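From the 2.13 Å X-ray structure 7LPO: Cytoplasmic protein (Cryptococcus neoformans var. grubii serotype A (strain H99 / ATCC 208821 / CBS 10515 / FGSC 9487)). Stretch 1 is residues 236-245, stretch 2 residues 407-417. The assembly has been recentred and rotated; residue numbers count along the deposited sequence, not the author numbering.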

# COMPACT_ATOMS: atom_id res chain seq x y z
N LEU A 236 8.57 -18.78 9.62
CA LEU A 236 7.81 -17.90 8.73
C LEU A 236 8.66 -16.74 8.22
O LEU A 236 8.67 -16.45 7.02
CB LEU A 236 6.56 -17.37 9.45
CG LEU A 236 5.51 -18.42 9.81
CD1 LEU A 236 4.34 -17.84 10.62
CD2 LEU A 236 4.99 -19.11 8.56
N GLN A 237 9.40 -16.06 9.11
CA GLN A 237 10.17 -14.90 8.67
C GLN A 237 11.28 -15.32 7.71
O GLN A 237 11.52 -14.65 6.70
CB GLN A 237 10.77 -14.15 9.86
CG GLN A 237 9.76 -13.36 10.69
CD GLN A 237 10.40 -12.23 11.50
OE1 GLN A 237 11.33 -11.56 11.04
NE2 GLN A 237 9.89 -12.02 12.71
N ASP A 238 11.97 -16.43 8.00
CA ASP A 238 13.06 -16.87 7.13
C ASP A 238 12.56 -17.26 5.75
O ASP A 238 13.23 -17.00 4.74
CB ASP A 238 13.81 -18.05 7.76
CG ASP A 238 14.67 -17.65 8.94
OD1 ASP A 238 14.77 -16.45 9.25
OD2 ASP A 238 15.26 -18.55 9.58
N HIS A 239 11.40 -17.91 5.67
CA HIS A 239 10.90 -18.29 4.35
C HIS A 239 10.45 -17.06 3.56
O HIS A 239 10.67 -16.97 2.35
CB HIS A 239 9.76 -19.31 4.48
CG HIS A 239 10.23 -20.72 4.66
ND1 HIS A 239 10.51 -21.26 5.90
CD2 HIS A 239 10.48 -21.70 3.76
CE1 HIS A 239 10.91 -22.51 5.75
NE2 HIS A 239 10.91 -22.80 4.46
N PHE A 240 9.86 -16.07 4.24
CA PHE A 240 9.44 -14.85 3.55
C PHE A 240 10.65 -14.06 3.06
O PHE A 240 10.70 -13.60 1.92
CB PHE A 240 8.57 -14.00 4.46
CG PHE A 240 8.34 -12.60 3.95
CD1 PHE A 240 7.50 -12.37 2.87
CD2 PHE A 240 8.97 -11.52 4.53
CE1 PHE A 240 7.30 -11.09 2.39
CE2 PHE A 240 8.77 -10.25 4.07
CZ PHE A 240 7.94 -10.03 3.00
N ILE A 241 11.65 -13.89 3.93
CA ILE A 241 12.85 -13.15 3.57
C ILE A 241 13.64 -13.90 2.49
O ILE A 241 14.20 -13.29 1.58
CB ILE A 241 13.70 -12.89 4.83
CG1 ILE A 241 12.92 -11.96 5.77
CG2 ILE A 241 15.06 -12.30 4.47
CD1 ILE A 241 13.56 -11.75 7.14
N ASP A 242 13.66 -15.23 2.57
CA ASP A 242 14.33 -16.02 1.53
C ASP A 242 13.62 -15.85 0.19
O ASP A 242 14.27 -15.77 -0.86
CB ASP A 242 14.36 -17.50 1.91
CG ASP A 242 15.47 -17.83 2.89
OD1 ASP A 242 16.20 -16.91 3.32
OD2 ASP A 242 15.61 -19.04 3.24
N ALA A 243 12.29 -15.85 0.19
CA ALA A 243 11.57 -15.76 -1.07
C ALA A 243 11.80 -14.42 -1.74
O ALA A 243 12.12 -14.35 -2.93
CB ALA A 243 10.08 -16.01 -0.86
N VAL A 244 11.62 -13.33 -0.99
CA VAL A 244 11.94 -12.01 -1.53
C VAL A 244 13.41 -11.96 -1.94
O VAL A 244 13.76 -11.44 -3.00
CB VAL A 244 11.59 -10.90 -0.53
CG1 VAL A 244 11.96 -9.51 -1.10
CG2 VAL A 244 10.12 -10.96 -0.17
N GLY A 245 14.28 -12.53 -1.10
CA GLY A 245 15.70 -12.52 -1.42
C GLY A 245 16.02 -13.23 -2.71
O GLY A 245 16.96 -12.85 -3.41
N LEU A 407 12.97 -5.47 14.53
CA LEU A 407 13.87 -6.61 14.46
C LEU A 407 13.69 -7.37 13.16
O LEU A 407 14.67 -7.76 12.51
CB LEU A 407 13.64 -7.53 15.66
CG LEU A 407 14.57 -8.73 15.84
CD1 LEU A 407 16.03 -8.34 15.77
CD2 LEU A 407 14.24 -9.40 17.17
N HIS A 408 12.44 -7.59 12.74
CA HIS A 408 12.21 -8.18 11.42
C HIS A 408 12.81 -7.31 10.32
O HIS A 408 13.37 -7.83 9.34
CB HIS A 408 10.71 -8.37 11.18
CG HIS A 408 10.36 -8.52 9.73
ND1 HIS A 408 10.62 -9.67 9.01
CD2 HIS A 408 9.82 -7.65 8.84
CE1 HIS A 408 10.24 -9.50 7.76
NE2 HIS A 408 9.74 -8.29 7.63
N TRP A 409 12.72 -5.99 10.48
CA TRP A 409 13.19 -5.10 9.42
C TRP A 409 14.70 -5.14 9.27
O TRP A 409 15.21 -5.00 8.15
CB TRP A 409 12.74 -3.66 9.69
CG TRP A 409 13.26 -2.73 8.63
CD1 TRP A 409 12.67 -2.43 7.44
CD2 TRP A 409 14.49 -2.01 8.65
NE1 TRP A 409 13.45 -1.56 6.73
CE2 TRP A 409 14.58 -1.29 7.45
CE3 TRP A 409 15.54 -1.91 9.58
CZ2 TRP A 409 15.66 -0.48 7.14
CZ3 TRP A 409 16.62 -1.11 9.26
CH2 TRP A 409 16.67 -0.40 8.06
N LEU A 410 15.44 -5.34 10.36
CA LEU A 410 16.88 -5.48 10.25
C LEU A 410 17.24 -6.68 9.40
O LEU A 410 18.05 -6.57 8.47
CB LEU A 410 17.52 -5.60 11.63
CG LEU A 410 17.28 -4.43 12.59
CD1 LEU A 410 17.77 -4.83 14.00
CD2 LEU A 410 17.96 -3.15 12.15
N ALA A 411 16.63 -7.84 9.69
CA ALA A 411 16.87 -9.06 8.92
C ALA A 411 16.47 -8.88 7.46
O ALA A 411 17.21 -9.26 6.55
CB ALA A 411 16.11 -10.23 9.53
N TYR A 412 15.28 -8.32 7.22
CA TYR A 412 14.82 -8.11 5.85
C TYR A 412 15.77 -7.18 5.10
O TYR A 412 16.23 -7.51 4.00
CB TYR A 412 13.40 -7.54 5.86
CG TYR A 412 12.89 -7.15 4.49
CD1 TYR A 412 12.37 -8.09 3.63
CD2 TYR A 412 12.93 -5.82 4.06
CE1 TYR A 412 11.90 -7.75 2.38
CE2 TYR A 412 12.46 -5.47 2.79
CZ TYR A 412 11.95 -6.45 1.96
OH TYR A 412 11.47 -6.13 0.71
N SER A 413 16.07 -6.02 5.68
CA SER A 413 16.84 -5.01 4.96
C SER A 413 18.26 -5.50 4.66
O SER A 413 18.81 -5.19 3.60
CB SER A 413 16.86 -3.70 5.76
OG SER A 413 17.53 -3.84 7.00
N SER A 414 18.86 -6.27 5.56
CA SER A 414 20.18 -6.82 5.29
C SER A 414 20.16 -7.74 4.07
O SER A 414 21.09 -7.73 3.26
CB SER A 414 20.71 -7.59 6.50
OG SER A 414 20.85 -6.72 7.61
N ARG A 415 19.11 -8.56 3.94
CA ARG A 415 19.04 -9.45 2.80
C ARG A 415 18.90 -8.66 1.50
O ARG A 415 19.52 -9.01 0.49
CB ARG A 415 17.87 -10.43 2.94
CG ARG A 415 17.78 -11.43 1.77
CD ARG A 415 18.99 -12.38 1.76
NE ARG A 415 19.16 -12.93 3.10
CZ ARG A 415 18.53 -14.02 3.54
NH1 ARG A 415 17.71 -14.69 2.73
NH2 ARG A 415 18.72 -14.43 4.79
N ILE A 416 18.08 -7.61 1.51
CA ILE A 416 17.90 -6.80 0.31
C ILE A 416 19.25 -6.26 -0.15
O ILE A 416 19.58 -6.32 -1.34
CB ILE A 416 16.91 -5.65 0.57
CG1 ILE A 416 15.49 -6.21 0.76
CG2 ILE A 416 17.00 -4.61 -0.55
CD1 ILE A 416 14.88 -6.86 -0.45
N ARG A 417 20.04 -5.72 0.78
CA ARG A 417 21.32 -5.10 0.41
C ARG A 417 22.33 -6.14 -0.06
O ARG A 417 23.23 -5.82 -0.84
CB ARG A 417 21.88 -4.31 1.59
CG ARG A 417 21.22 -2.94 1.82
CD ARG A 417 21.97 -1.80 1.13
NE ARG A 417 21.20 -0.56 1.16
CZ ARG A 417 21.09 0.24 2.21
NH1 ARG A 417 21.72 -0.05 3.34
NH2 ARG A 417 20.35 1.33 2.15
O HOH W 1 16.54 -16.00 5.89

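Both stretches are helical throughout, and each helix extends beyond its stretch at both ends. They run in nearly the same direction, 22° apart, with axes 9.7 Å apart at closest approach. Together they bury 503 Å².

Leu407 makes no contact with stretch 1. His408 makes the first polar link: its ND1 donates a hydrogen bond to Gln237 OE1, 2.9 Å away and near the imidazole plane, where the ring N-H points. Gln237 NE2 is satisfied elsewhere in the structure. The His408 and Phe240 rings meet edge to edge, with His408 CE1 4.0 Å from Phe240 CD2.

Trp409 and Leu410 do not touch stretch 1. Ala411 faces it, and its small CB lies 3.8 Å from Ile241 CD1. Ile241 is the knob of this interface, seated among His408, Ala411, Tyr412 and Arg415. Its CA is 5.9 Å from the CA of Tyr412. The Tyr412 ring also packs against Phe240 and Val244.

Ser414 turns back to its own helix, its OG donating to Leu410 O at 2.9 Å. Arg415 reaches across to form a salt bridge, NH1 to Asp242 OD1, at 2.7 Å. Water 1 links Asp242 OD1 to Arg415 NH2. Ile241 CG2 lies over one guanidinium face. Gly245 lets Arg415 pass close: a CB there would clash with Arg415 CG. Ile416 closes the contact, its CD1 4.0 Å from Val244 CG1.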